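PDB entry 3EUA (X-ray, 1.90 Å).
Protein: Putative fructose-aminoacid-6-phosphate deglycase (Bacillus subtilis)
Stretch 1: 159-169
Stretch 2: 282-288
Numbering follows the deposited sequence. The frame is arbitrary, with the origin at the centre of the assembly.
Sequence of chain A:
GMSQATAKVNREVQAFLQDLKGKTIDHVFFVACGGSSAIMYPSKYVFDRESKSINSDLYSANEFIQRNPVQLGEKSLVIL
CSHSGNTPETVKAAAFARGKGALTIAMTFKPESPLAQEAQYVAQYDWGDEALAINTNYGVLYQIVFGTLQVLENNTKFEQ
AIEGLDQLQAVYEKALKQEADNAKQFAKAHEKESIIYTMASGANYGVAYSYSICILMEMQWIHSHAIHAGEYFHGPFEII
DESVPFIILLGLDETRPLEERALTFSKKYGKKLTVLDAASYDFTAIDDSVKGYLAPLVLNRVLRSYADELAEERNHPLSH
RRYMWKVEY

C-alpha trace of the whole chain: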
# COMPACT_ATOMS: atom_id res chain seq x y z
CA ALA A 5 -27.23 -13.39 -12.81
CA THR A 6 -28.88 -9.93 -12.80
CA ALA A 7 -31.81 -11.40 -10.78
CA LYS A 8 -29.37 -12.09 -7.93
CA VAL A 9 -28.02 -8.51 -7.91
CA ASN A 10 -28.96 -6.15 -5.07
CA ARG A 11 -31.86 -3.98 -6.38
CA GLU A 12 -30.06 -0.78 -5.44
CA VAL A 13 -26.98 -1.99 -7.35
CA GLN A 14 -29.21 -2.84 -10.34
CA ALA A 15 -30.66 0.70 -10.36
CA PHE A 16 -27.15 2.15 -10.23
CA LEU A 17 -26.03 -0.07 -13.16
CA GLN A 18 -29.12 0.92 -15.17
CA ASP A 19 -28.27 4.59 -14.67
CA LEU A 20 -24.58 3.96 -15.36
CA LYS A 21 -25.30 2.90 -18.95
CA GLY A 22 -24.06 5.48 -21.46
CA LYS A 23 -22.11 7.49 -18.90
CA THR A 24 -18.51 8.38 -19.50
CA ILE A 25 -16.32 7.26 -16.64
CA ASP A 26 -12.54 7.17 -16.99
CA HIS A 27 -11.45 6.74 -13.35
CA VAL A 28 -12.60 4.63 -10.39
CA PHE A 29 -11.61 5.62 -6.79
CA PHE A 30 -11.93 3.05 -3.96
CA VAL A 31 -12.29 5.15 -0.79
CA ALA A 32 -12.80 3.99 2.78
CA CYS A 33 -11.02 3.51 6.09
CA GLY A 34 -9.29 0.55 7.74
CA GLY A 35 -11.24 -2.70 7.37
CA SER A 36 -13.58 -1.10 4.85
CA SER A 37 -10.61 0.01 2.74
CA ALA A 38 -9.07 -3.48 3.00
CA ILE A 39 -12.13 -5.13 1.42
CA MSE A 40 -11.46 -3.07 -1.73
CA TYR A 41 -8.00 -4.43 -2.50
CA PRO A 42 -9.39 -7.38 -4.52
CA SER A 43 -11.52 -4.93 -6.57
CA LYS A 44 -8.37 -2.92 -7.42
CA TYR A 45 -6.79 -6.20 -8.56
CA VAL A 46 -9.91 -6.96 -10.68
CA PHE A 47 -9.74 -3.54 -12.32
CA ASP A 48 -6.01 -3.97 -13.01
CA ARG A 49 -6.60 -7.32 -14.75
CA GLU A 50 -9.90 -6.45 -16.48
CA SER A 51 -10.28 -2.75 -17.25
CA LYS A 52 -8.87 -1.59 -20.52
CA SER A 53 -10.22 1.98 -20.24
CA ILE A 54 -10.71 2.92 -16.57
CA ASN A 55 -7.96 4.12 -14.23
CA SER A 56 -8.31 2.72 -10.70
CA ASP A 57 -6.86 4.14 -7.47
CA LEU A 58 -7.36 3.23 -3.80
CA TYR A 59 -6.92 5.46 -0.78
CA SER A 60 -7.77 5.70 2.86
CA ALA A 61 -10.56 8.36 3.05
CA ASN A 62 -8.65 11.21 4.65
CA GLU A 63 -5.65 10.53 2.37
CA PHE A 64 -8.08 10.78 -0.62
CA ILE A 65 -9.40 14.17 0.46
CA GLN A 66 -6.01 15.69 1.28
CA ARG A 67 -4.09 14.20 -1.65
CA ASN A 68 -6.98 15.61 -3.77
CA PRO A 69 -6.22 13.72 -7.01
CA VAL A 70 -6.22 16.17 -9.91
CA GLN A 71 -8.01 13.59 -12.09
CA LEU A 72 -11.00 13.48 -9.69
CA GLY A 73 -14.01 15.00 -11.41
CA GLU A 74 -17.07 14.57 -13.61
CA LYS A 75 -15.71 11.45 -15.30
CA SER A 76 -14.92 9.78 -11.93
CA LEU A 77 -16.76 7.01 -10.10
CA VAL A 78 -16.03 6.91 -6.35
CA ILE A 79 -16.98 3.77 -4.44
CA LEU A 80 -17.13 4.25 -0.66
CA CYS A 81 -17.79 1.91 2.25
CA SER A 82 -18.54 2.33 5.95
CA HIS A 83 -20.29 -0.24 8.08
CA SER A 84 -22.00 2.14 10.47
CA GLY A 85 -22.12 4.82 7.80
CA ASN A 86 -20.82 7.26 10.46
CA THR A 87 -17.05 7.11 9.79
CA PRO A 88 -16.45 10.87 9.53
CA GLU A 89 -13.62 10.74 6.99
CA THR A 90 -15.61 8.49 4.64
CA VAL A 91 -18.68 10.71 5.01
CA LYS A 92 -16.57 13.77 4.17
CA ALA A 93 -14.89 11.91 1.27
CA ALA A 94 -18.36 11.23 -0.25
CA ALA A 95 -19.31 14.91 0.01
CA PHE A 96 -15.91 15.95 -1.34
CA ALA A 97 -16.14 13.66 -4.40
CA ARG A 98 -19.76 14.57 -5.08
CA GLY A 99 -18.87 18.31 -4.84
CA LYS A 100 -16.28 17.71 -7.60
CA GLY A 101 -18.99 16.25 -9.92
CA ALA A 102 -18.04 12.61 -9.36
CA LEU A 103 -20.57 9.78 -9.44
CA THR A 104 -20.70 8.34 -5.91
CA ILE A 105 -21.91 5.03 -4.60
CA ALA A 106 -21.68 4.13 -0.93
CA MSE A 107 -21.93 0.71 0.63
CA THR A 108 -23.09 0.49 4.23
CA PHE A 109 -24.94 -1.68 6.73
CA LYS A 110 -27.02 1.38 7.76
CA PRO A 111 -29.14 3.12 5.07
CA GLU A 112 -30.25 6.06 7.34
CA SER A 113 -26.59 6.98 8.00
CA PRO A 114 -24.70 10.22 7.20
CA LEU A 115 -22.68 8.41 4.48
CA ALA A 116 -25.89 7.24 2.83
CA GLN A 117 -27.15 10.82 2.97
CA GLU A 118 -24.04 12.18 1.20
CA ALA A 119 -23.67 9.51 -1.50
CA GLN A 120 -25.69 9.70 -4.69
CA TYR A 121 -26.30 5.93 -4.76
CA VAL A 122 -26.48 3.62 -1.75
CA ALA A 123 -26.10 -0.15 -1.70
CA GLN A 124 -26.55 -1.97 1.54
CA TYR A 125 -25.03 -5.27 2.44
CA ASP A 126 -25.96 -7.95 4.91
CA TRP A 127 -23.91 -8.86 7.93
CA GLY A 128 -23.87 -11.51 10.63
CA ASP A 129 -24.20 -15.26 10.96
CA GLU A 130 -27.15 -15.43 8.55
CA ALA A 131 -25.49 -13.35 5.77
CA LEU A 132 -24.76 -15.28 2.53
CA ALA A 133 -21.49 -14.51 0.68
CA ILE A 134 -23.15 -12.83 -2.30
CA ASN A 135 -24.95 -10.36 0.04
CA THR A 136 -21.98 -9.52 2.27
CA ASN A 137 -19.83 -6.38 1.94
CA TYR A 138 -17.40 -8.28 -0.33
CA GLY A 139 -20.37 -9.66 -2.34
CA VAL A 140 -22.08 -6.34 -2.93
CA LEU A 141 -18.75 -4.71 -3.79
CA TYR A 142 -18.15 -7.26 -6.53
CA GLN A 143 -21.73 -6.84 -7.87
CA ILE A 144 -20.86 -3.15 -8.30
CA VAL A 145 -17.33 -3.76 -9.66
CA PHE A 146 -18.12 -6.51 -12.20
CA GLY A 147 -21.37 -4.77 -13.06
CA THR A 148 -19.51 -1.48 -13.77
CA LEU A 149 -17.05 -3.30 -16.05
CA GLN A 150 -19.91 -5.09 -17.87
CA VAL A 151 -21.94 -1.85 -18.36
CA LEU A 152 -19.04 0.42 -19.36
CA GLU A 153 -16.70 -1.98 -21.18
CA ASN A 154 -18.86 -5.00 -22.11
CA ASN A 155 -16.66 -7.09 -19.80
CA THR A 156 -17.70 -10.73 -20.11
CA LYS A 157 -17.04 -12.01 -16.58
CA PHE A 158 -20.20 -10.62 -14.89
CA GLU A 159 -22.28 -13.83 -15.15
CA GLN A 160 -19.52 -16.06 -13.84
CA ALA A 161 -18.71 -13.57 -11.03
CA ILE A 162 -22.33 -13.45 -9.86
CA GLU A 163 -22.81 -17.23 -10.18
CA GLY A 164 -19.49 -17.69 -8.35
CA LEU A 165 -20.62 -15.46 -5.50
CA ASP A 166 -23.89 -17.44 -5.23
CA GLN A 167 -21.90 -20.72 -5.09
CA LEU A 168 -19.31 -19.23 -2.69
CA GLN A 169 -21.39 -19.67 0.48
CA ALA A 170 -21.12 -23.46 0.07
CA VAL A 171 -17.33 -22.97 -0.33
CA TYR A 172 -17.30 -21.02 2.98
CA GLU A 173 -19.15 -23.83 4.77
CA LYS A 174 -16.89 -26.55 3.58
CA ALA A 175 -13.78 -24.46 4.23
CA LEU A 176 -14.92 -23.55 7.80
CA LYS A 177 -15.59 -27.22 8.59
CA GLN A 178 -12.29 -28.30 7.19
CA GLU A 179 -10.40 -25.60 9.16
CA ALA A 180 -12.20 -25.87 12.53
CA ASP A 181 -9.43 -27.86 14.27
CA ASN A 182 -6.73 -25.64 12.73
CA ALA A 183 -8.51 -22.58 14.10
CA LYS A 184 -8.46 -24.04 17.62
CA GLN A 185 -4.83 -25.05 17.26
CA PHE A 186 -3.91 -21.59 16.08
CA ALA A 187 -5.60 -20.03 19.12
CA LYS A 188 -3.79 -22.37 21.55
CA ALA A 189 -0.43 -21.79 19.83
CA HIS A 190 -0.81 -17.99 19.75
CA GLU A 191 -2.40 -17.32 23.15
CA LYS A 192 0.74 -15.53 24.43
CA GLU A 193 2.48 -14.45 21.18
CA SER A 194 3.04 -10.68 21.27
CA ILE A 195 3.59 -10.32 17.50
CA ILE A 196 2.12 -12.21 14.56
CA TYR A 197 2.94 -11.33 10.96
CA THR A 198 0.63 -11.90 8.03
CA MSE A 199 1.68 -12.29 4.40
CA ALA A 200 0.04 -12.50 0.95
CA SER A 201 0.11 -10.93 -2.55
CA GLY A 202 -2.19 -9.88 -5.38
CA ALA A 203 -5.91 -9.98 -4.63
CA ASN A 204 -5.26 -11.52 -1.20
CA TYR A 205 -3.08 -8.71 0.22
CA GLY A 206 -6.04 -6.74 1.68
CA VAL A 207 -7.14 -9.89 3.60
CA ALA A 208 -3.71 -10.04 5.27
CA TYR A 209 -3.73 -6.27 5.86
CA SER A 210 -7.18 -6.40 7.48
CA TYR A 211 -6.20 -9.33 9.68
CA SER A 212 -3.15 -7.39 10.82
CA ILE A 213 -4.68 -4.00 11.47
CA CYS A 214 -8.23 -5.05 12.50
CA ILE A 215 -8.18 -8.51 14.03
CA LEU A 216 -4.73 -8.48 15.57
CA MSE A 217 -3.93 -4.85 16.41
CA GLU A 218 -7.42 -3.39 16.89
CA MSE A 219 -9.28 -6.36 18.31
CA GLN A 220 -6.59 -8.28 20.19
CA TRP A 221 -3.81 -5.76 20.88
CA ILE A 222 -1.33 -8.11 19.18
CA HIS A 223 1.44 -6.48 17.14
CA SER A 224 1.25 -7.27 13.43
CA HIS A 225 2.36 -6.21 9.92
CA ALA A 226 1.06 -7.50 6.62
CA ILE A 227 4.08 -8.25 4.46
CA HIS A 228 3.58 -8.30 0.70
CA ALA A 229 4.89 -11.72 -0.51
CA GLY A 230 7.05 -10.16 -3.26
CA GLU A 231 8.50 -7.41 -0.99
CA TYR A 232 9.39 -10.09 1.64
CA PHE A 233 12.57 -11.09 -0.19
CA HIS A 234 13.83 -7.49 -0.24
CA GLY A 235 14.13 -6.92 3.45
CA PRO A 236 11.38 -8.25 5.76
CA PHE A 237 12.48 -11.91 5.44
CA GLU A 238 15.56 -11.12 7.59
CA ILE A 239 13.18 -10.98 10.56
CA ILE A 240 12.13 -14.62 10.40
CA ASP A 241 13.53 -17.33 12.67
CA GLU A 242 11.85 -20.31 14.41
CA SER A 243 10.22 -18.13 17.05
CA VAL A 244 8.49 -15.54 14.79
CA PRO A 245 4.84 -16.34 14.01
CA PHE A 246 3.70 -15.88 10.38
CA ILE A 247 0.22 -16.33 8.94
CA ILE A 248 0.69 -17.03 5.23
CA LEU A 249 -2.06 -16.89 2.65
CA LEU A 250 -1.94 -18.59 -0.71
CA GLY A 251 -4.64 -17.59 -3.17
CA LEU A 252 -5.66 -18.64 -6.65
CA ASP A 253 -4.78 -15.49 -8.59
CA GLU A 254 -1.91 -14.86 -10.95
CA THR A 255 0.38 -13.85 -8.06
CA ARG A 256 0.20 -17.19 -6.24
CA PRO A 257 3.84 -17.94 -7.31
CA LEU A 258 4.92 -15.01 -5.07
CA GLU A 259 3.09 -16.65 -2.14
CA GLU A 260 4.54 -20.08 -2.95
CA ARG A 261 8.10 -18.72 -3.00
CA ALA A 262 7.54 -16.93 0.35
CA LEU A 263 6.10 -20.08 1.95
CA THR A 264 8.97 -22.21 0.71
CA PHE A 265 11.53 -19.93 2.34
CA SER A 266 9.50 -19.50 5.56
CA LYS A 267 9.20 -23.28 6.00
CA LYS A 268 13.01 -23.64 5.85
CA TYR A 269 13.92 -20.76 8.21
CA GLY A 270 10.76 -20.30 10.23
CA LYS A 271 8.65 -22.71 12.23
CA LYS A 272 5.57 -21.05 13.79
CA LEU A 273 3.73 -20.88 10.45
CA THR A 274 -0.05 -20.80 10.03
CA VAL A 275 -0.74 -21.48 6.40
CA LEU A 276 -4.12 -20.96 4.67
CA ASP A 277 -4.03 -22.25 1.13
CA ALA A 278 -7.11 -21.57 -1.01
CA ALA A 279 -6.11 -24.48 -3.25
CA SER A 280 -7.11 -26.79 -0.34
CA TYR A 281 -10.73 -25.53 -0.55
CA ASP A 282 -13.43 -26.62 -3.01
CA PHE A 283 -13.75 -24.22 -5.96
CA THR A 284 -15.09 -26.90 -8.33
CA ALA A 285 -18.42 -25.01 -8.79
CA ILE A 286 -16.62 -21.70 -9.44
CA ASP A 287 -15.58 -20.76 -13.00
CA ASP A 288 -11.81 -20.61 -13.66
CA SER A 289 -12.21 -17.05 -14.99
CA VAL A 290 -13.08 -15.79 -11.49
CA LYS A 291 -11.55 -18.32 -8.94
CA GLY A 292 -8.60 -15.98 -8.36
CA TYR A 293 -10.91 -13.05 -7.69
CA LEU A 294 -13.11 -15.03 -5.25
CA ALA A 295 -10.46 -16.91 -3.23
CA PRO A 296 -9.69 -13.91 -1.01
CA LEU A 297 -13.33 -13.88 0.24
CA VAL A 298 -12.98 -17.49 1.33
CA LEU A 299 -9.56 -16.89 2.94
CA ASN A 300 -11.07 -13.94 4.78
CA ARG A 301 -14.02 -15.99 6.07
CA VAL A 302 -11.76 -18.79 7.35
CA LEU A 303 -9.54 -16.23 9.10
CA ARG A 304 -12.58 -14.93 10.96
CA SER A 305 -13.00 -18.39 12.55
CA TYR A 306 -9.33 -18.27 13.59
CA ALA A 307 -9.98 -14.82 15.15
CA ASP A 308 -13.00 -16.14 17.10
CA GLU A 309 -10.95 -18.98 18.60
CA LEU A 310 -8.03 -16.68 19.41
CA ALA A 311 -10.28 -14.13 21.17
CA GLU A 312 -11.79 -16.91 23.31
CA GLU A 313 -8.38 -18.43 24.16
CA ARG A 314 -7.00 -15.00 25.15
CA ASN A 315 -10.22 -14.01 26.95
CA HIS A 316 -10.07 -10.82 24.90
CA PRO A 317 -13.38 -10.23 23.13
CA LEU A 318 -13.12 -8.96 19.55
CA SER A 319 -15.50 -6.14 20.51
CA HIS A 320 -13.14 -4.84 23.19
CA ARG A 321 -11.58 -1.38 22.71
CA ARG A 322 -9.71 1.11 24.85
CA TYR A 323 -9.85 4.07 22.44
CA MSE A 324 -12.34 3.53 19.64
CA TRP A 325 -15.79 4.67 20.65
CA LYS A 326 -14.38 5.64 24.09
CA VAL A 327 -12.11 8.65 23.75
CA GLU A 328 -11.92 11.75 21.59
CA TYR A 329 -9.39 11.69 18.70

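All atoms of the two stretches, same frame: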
# COMPACT_ATOMS: atom_id res chain seq x y z
N GLU A 159 -21.47 -12.64 -15.44
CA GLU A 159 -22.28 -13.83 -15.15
C GLU A 159 -21.57 -14.85 -14.26
O GLU A 159 -22.14 -15.41 -13.31
CB GLU A 159 -22.67 -14.52 -16.46
CG GLU A 159 -23.55 -15.76 -16.22
CD GLU A 159 -23.99 -16.47 -17.47
OE1 GLU A 159 -24.01 -15.88 -18.58
OE2 GLU A 159 -24.34 -17.66 -17.33
N GLN A 160 -20.31 -15.09 -14.58
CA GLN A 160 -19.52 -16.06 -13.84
C GLN A 160 -19.14 -15.51 -12.45
O GLN A 160 -18.99 -16.28 -11.50
CB GLN A 160 -18.33 -16.52 -14.68
CG GLN A 160 -18.75 -17.21 -16.02
CD GLN A 160 -19.31 -16.26 -17.12
OE1 GLN A 160 -18.99 -15.06 -17.16
NE2 GLN A 160 -20.12 -16.82 -18.04
N ALA A 161 -19.01 -14.19 -12.33
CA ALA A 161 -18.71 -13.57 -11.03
C ALA A 161 -19.91 -13.72 -10.11
O ALA A 161 -19.77 -14.14 -8.96
CB ALA A 161 -18.35 -12.11 -11.21
N ILE A 162 -21.09 -13.36 -10.63
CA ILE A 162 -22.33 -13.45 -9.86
C ILE A 162 -22.67 -14.90 -9.51
O ILE A 162 -23.02 -15.19 -8.37
CB ILE A 162 -23.55 -12.83 -10.57
CG1 ILE A 162 -23.33 -11.37 -10.88
CG2 ILE A 162 -24.77 -12.84 -9.67
CD1 ILE A 162 -23.03 -10.54 -9.63
N GLU A 163 -22.55 -15.80 -10.47
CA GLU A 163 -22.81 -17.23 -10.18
C GLU A 163 -21.79 -17.72 -9.14
O GLU A 163 -22.13 -18.48 -8.23
CB GLU A 163 -22.72 -18.13 -11.43
CG GLU A 163 -23.83 -17.95 -12.48
N GLY A 164 -20.54 -17.28 -9.29
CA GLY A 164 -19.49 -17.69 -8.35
C GLY A 164 -19.82 -17.23 -6.94
O GLY A 164 -19.69 -17.99 -5.97
N LEU A 165 -20.23 -15.98 -6.80
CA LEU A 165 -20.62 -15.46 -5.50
C LEU A 165 -21.77 -16.27 -4.89
O LEU A 165 -21.73 -16.57 -3.70
CB LEU A 165 -21.01 -14.00 -5.58
CG LEU A 165 -19.87 -12.96 -5.66
CD1 LEU A 165 -20.46 -11.61 -5.98
CD2 LEU A 165 -19.03 -12.91 -4.35
N ASP A 166 -22.74 -16.65 -5.71
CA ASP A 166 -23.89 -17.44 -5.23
C ASP A 166 -23.42 -18.81 -4.73
O ASP A 166 -23.88 -19.28 -3.67
CB ASP A 166 -24.93 -17.60 -6.33
CG ASP A 166 -26.28 -18.12 -5.79
OD1 ASP A 166 -26.61 -17.78 -4.62
OD2 ASP A 166 -27.01 -18.80 -6.55
N GLN A 167 -22.49 -19.42 -5.46
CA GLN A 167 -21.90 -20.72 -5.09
C GLN A 167 -20.85 -20.61 -3.97
O GLN A 167 -20.49 -21.62 -3.35
CB GLN A 167 -21.22 -21.33 -6.29
CG GLN A 167 -22.14 -21.67 -7.42
CD GLN A 167 -23.02 -22.88 -7.13
OE1 GLN A 167 -22.69 -23.73 -6.31
NE2 GLN A 167 -24.12 -22.99 -7.86
N LEU A 168 -20.39 -19.40 -3.67
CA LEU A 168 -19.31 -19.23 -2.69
C LEU A 168 -19.73 -19.53 -1.24
O LEU A 168 -18.89 -19.88 -0.42
CB LEU A 168 -18.71 -17.82 -2.78
CG LEU A 168 -17.26 -17.73 -2.34
CD1 LEU A 168 -16.39 -18.55 -3.34
CD2 LEU A 168 -16.82 -16.28 -2.28
N GLN A 169 -21.01 -19.38 -0.89
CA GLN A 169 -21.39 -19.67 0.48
C GLN A 169 -21.12 -21.14 0.79
O GLN A 169 -20.67 -21.45 1.86
CB GLN A 169 -22.84 -19.33 0.80
CG GLN A 169 -23.20 -19.44 2.29
CD GLN A 169 -22.41 -18.52 3.17
OE1 GLN A 169 -22.06 -17.40 2.76
NE2 GLN A 169 -22.15 -18.95 4.42
N ASP A 282 -12.69 -26.12 -1.85
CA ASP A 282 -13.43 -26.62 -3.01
C ASP A 282 -14.00 -25.52 -3.90
O ASP A 282 -15.06 -24.98 -3.60
CB ASP A 282 -14.55 -27.53 -2.49
CG ASP A 282 -15.37 -28.16 -3.60
OD1 ASP A 282 -15.10 -27.88 -4.79
OD2 ASP A 282 -16.31 -28.93 -3.26
N PHE A 283 -13.32 -25.21 -4.99
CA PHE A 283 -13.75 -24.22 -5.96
C PHE A 283 -14.24 -24.88 -7.24
O PHE A 283 -14.29 -24.25 -8.28
CB PHE A 283 -12.60 -23.26 -6.28
CG PHE A 283 -12.28 -22.27 -5.16
CD1 PHE A 283 -11.47 -22.63 -4.10
CD2 PHE A 283 -12.78 -20.99 -5.21
CE1 PHE A 283 -11.20 -21.73 -3.08
CE2 PHE A 283 -12.51 -20.09 -4.20
CZ PHE A 283 -11.73 -20.45 -3.14
N THR A 284 -14.64 -26.15 -7.16
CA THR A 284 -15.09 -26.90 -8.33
C THR A 284 -16.36 -26.34 -9.00
O THR A 284 -16.56 -26.58 -10.20
CB THR A 284 -15.27 -28.44 -7.96
OG1 THR A 284 -16.32 -28.62 -7.01
CG2 THR A 284 -13.98 -29.03 -7.36
N ALA A 285 -17.20 -25.63 -8.24
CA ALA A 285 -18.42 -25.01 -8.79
C ALA A 285 -18.19 -23.55 -9.20
O ALA A 285 -19.12 -22.86 -9.60
CB ALA A 285 -19.56 -25.12 -7.77
N ILE A 286 -16.95 -23.07 -9.07
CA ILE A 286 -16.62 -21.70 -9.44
C ILE A 286 -15.88 -21.74 -10.77
O ILE A 286 -14.99 -22.57 -10.95
CB ILE A 286 -15.72 -21.04 -8.37
CG1 ILE A 286 -16.29 -21.23 -6.95
CG2 ILE A 286 -15.50 -19.56 -8.73
CD1 ILE A 286 -17.61 -20.56 -6.74
N ASP A 287 -16.23 -20.83 -11.69
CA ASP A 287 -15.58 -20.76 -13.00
C ASP A 287 -14.11 -20.33 -12.86
O ASP A 287 -13.77 -19.46 -12.05
CB ASP A 287 -16.33 -19.77 -13.89
CG ASP A 287 -15.96 -19.90 -15.37
OD1 ASP A 287 -16.49 -20.82 -16.01
OD2 ASP A 287 -15.22 -19.06 -15.91
N ASP A 288 -13.23 -20.95 -13.65
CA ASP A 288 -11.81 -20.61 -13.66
C ASP A 288 -11.54 -19.12 -13.90
O ASP A 288 -10.55 -18.57 -13.39
CB ASP A 288 -11.06 -21.43 -14.75
CG ASP A 288 -10.93 -22.93 -14.42
OD1 ASP A 288 -11.26 -23.35 -13.30
OD2 ASP A 288 -10.46 -23.72 -15.31
O HOH W 1 -18.44 -18.97 -11.40

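A helix can accept a loop against its flank without a single direct hydrogen bond, through van der Waals contact and a bridging water. Residues 159-169, a helical segment, illustrate this against the irregular stretch 282-288. The closest backbone approach is at Gly164, whose CA lies 5.1 Å from the CA of Ile286. Ile286 reaches the helix backbone itself: its CB points sideways, but chi1 and chi2, both m, bring CD1 to 3.4 Å from Gly164 O. Ile286 CD1 also lies 3.7 Å from Gln167 CB and 4.1 Å from Leu168 CD1. Leu168, in the t, p rotamer, also starts sideways, yet its end approaches the loop, where CD1 meets Phe283 CE2 obliquely at 4.3 Å.

The loop is shaped by its own bonds. A type I turn from Phe283 to Ile286 is closed by Ile286 N to Phe283 O (3.0 Å), while Asp282 OD1 accepts from Thr284 N (3.0 Å) and, with Thr284 chi1 in the p well, from Thr284 OG1 (2.6 Å).

At the margins, Gln167 (m, m) sets OE1 3.7 Å from Ala285 CB, and Gln160, its CA-to-CB bond toward the loop, places CB 3.9 Å from Asp287 CB. Asp287 (chi1 t) is an N-cap, its side chain capping a backbone N just past the stretch. Here one water bridges the backbones, donating to Gln160 O (2.7 Å) and accepting from Asp287 N (2.9 Å).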